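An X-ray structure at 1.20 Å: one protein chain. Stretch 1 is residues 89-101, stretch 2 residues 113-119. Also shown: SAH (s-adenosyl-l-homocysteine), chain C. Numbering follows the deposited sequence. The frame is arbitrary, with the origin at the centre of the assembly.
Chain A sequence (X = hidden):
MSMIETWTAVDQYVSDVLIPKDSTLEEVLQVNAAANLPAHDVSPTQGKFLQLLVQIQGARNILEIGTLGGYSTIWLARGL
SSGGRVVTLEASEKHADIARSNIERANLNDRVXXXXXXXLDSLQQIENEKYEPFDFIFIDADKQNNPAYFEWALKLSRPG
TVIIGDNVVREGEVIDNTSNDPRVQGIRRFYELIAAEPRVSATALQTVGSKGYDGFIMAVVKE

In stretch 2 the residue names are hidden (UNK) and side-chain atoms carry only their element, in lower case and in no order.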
# COMPACT_ATOMS: atom_id res chain seq x y z
N LEU A 89 -0.03 6.60 21.11
CA LEU A 89 -0.05 5.95 22.42
C LEU A 89 1.17 5.07 22.69
O LEU A 89 1.53 4.21 21.89
CB LEU A 89 -1.32 5.11 22.53
CG LEU A 89 -2.59 5.83 22.04
CD1 LEU A 89 -3.80 4.94 22.23
CD2 LEU A 89 -2.77 7.15 22.78
N GLU A 90 1.80 5.29 23.85
CA GLU A 90 2.99 4.54 24.24
C GLU A 90 2.96 4.15 25.72
O GLU A 90 2.78 5.00 26.59
CB GLU A 90 4.23 5.38 23.94
CG GLU A 90 5.54 4.77 24.38
CD GLU A 90 5.73 3.36 23.84
OE1 GLU A 90 5.53 3.16 22.62
OE2 GLU A 90 6.08 2.46 24.64
N ALA A 91 3.14 2.87 26.00
CA ALA A 91 3.11 2.36 27.37
C ALA A 91 4.36 2.66 28.19
O ALA A 91 4.27 2.90 29.39
CB ALA A 91 2.87 0.86 27.35
N SER A 92 5.53 2.65 27.55
CA SER A 92 6.78 2.91 28.25
C SER A 92 7.04 4.40 28.45
O SER A 92 7.08 5.16 27.48
CB SER A 92 7.95 2.29 27.48
OG SER A 92 9.19 2.75 27.97
N GLU A 93 7.23 4.80 29.70
CA GLU A 93 7.50 6.20 30.01
C GLU A 93 8.78 6.62 29.31
O GLU A 93 8.87 7.71 28.76
CB GLU A 93 7.65 6.40 31.52
CG GLU A 93 7.38 7.83 31.96
CD GLU A 93 7.69 8.07 33.42
OE1 GLU A 93 7.37 7.19 34.26
OE2 GLU A 93 8.22 9.16 33.74
N LYS A 94 9.78 5.74 29.33
CA LYS A 94 11.06 6.01 28.68
C LYS A 94 10.86 6.17 27.17
O LYS A 94 11.31 7.15 26.59
CB LYS A 94 12.06 4.89 28.95
CG LYS A 94 13.37 5.04 28.19
CD LYS A 94 14.36 3.95 28.54
CE LYS A 94 15.59 4.03 27.65
NZ LYS A 94 16.57 2.96 27.96
N HIS A 95 10.18 5.22 26.55
CA HIS A 95 9.95 5.32 25.11
C HIS A 95 9.22 6.62 24.78
O HIS A 95 9.61 7.35 23.86
CB HIS A 95 9.10 4.16 24.58
CG HIS A 95 9.78 2.84 24.61
ND1 HIS A 95 9.25 1.72 24.01
CD2 HIS A 95 10.94 2.44 25.19
CE1 HIS A 95 10.05 0.69 24.21
NE2 HIS A 95 11.09 1.10 24.92
N ALA A 96 8.16 6.91 25.53
CA ALA A 96 7.36 8.10 25.29
C ALA A 96 8.18 9.38 25.35
O ALA A 96 8.02 10.25 24.49
CB ALA A 96 6.21 8.16 26.28
N ASP A 97 9.04 9.51 26.35
CA ASP A 97 9.84 10.72 26.45
C ASP A 97 10.88 10.83 25.35
O ASP A 97 11.18 11.93 24.88
CB ASP A 97 10.51 10.83 27.82
CG ASP A 97 9.59 11.42 28.85
OD1 ASP A 97 8.73 12.25 28.47
OD2 ASP A 97 9.73 11.08 30.05
N ILE A 98 11.42 9.70 24.92
CA ILE A 98 12.39 9.71 23.84
C ILE A 98 11.64 10.11 22.57
O ILE A 98 12.14 10.90 21.78
CB ILE A 98 13.07 8.32 23.67
CG1 ILE A 98 13.99 8.06 24.87
CG2 ILE A 98 13.85 8.26 22.36
CD1 ILE A 98 14.62 6.70 24.89
N ALA A 99 10.44 9.58 22.39
CA ALA A 99 9.62 9.91 21.23
C ALA A 99 9.32 11.41 21.20
O ALA A 99 9.47 12.06 20.17
CB ALA A 99 8.32 9.10 21.24
N ARG A 100 8.88 11.96 22.33
CA ARG A 100 8.58 13.39 22.40
C ARG A 100 9.81 14.20 22.02
O ARG A 100 9.70 15.21 21.33
CB ARG A 100 8.14 13.78 23.82
CG ARG A 100 6.82 13.19 24.24
CD ARG A 100 6.31 13.79 25.55
NE ARG A 100 5.07 13.13 25.97
CZ ARG A 100 5.02 12.08 26.78
NH1 ARG A 100 6.13 11.57 27.31
NH2 ARG A 100 3.85 11.51 27.04
N SER A 101 10.98 13.74 22.46
CA SER A 101 12.23 14.42 22.17
C SER A 101 12.55 14.37 20.68
O SER A 101 12.96 15.36 20.09
CB SER A 101 13.36 13.80 22.99
OG SER A 101 13.05 13.85 24.37
N UNK A 113 0.78 14.63 19.64
CA UNK A 113 0.54 14.46 21.07
C UNK A 113 0.89 13.02 21.41
O UNK A 113 0.32 12.09 20.84
o UNK A 113 -2.92 15.26 24.27
c UNK A 113 -1.30 14.28 22.83
c UNK A 113 -2.73 14.64 23.20
o UNK A 113 -3.65 14.31 22.43
c UNK A 113 -0.93 14.72 21.42
N UNK A 114 1.85 12.84 22.31
CA UNK A 114 2.25 11.51 22.75
C UNK A 114 1.61 11.29 24.11
O UNK A 114 1.87 12.05 25.05
c UNK A 114 3.79 11.39 22.90
c UNK A 114 4.15 10.00 23.40
c UNK A 114 4.48 11.66 21.58
N UNK A 115 0.76 10.28 24.23
CA UNK A 115 0.11 9.99 25.50
C UNK A 115 0.71 8.73 26.12
O UNK A 115 0.68 7.65 25.52
n UNK A 115 -5.65 12.60 25.74
n UNK A 115 -4.17 10.85 25.91
c UNK A 115 -3.66 9.61 26.48
c UNK A 115 -2.14 9.60 26.63
c UNK A 115 -5.26 11.48 26.33
c UNK A 115 -1.40 9.81 25.31
n UNK A 115 -5.98 10.98 27.33
N UNK A 116 1.24 8.87 27.32
CA UNK A 116 1.86 7.76 28.03
C UNK A 116 0.84 6.92 28.77
O UNK A 116 -0.06 7.45 29.42
c UNK A 116 2.90 8.25 29.04
o UNK A 116 3.89 9.04 28.37
c UNK A 116 3.58 7.07 29.72
N UNK A 117 0.99 5.60 28.68
CA UNK A 117 0.08 4.69 29.36
C UNK A 117 -0.32 3.51 28.50
O UNK A 117 -0.02 3.48 27.30
N UNK A 118 -0.97 2.53 29.11
CA UNK A 118 -1.43 1.37 28.35
C UNK A 118 -2.46 1.88 27.36
O UNK A 118 -3.37 2.62 27.72
c UNK A 118 -2.04 0.33 29.29
c UNK A 118 -1.08 -0.27 30.33
c UNK A 118 0.04 -1.01 29.61
c UNK A 118 -1.83 -1.21 31.25
N UNK A 119 -2.30 1.48 26.10
CA UNK A 119 -3.21 1.92 25.04
C UNK A 119 -4.69 1.77 25.38
O UNK A 119 -5.47 2.68 25.13
c UNK A 119 -2.88 1.20 23.74
N SAH C . 5.38 2.13 15.20
CA SAH C . 6.68 2.55 15.84
CB SAH C . 7.24 1.44 16.67
CG SAH C . 6.41 0.93 17.83
SD SAH C . 7.18 -0.62 18.47
C SAH C . 7.70 2.86 14.69
O SAH C . 7.35 2.67 13.53
OXT SAH C . 8.84 3.32 15.05
C5' SAH C . 5.89 -1.16 19.52
C4' SAH C . 5.65 -0.15 20.74
O4' SAH C . 4.57 -0.77 21.42
C3' SAH C . 6.75 -0.08 21.79
O3' SAH C . 7.27 1.24 21.95
C2' SAH C . 6.04 -0.66 23.08
O2' SAH C . 6.55 -0.12 24.29
C1' SAH C . 4.59 -0.31 22.80
N9 SAH C . 3.65 -0.98 23.50
C8 SAH C . 3.56 -2.30 23.92
N7 SAH C . 2.49 -2.59 24.59
C5 SAH C . 1.76 -1.37 24.63
C6 SAH C . 0.49 -1.04 25.22
N6 SAH C . -0.27 -1.92 25.89
N1 SAH C . 0.09 0.26 25.07
C2 SAH C . 0.84 1.19 24.40
N3 SAH C . 2.06 0.92 23.82
C4 SAH C . 2.46 -0.38 23.97
O HOH W 1 6.49 9.35 29.36
O HOH W 2 3.45 15.08 23.83

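Position 113 carries three side-chain carbons in a row, the third bearing two oxygens. This is a carboxylate on a two-methylene stem. The CA-to-CB bond points away from stretch 1, and no side-chain atom comes near it. The residue is Glu 113.

Position 114 has three side-chain carbons, one bonded to the backbone and carrying the other two. The fork is at CB, and there is no heteroatom. The CA-to-CB bond points toward the helix of stretch 1. CB lies 3.8 Å from Arg 100 NE. Residue 114 is Val 114. Its CG1 packs 4.0 Å from Ala 96 CB and sits over one face of the Arg 100 guanidinium. Its backbone O accepts a hydrogen bond from Arg 100 NH2 at 2.9 Å.

Position 115 shows three carbons, a nitrogen, then a carbon carrying two more nitrogens. That planar end is a guanidinium. CB lies 3.9 Å from Leu 89 CD2, and the rest of the chain leads away from stretch 1. The residue is Arg 115. Its terminal nitrogens are hydrogen-bonded elsewhere in the structure. Its backbone O accepts from Glu 90 N at 3.1 Å, with a nearly straight angle of 171°.

Position 116 has one carbon carrying an oxygen and a second carbon. The side chain is beta-branched, with one hydroxyl. The oxygen lies 2.8 Å from Arg 100 NH2, which donates a hydrogen bond to it, and 3.2 Å from Ala 96 CB. The methyl carbon is 4.0 Å from Glu 93 CA. The residue is Thr 116. Water 1 joins its OG1 to Glu 93 O and Arg 100 NH1.

Position 117 has no side-chain atoms, so it is Gly 117. Its phi/psi of 138/170 would jam a CB against the carbonyl O of the preceding residue. Its N donates to Glu 90 O at 2.8 Å.

Position 118 has four carbons, forked at the second. CA-to-CB points away from stretch 1, but the end of the side chain comes nearer. One terminal carbon of position 118 lies 4.1 Å from Ala 91 CB. The residue is Leu 118, and that carbon is CD2.

Position 119 has a single side-chain carbon, 4.1 Å from Leu 89 CD1. The residue is Ala 119. Its N donates to N1 of SAH at 2.9 Å.

The contact has two parts. Strands 89-90 and 113-116 run parallel, and Glu 90 joins them through its backbone N and O. Leu 89 and Arg 115 share one face of this sheet; Glu 90 and Thr 116 share the other. The helix of stretch 1 runs nearly antiparallel to strand 113-116. There Arg 100 NH2 holds both Val 114 O and Thr 116 OG1, while Ala 96 packs against Val 114. Together the stretches bury 591 Å². The Glu 90 carboxylate accepts from both ribose hydroxyls of SAH, and Ala 119 N donates to its N1, so both stretches help bind it.

Stretch 2 113-119: EVRTGLA
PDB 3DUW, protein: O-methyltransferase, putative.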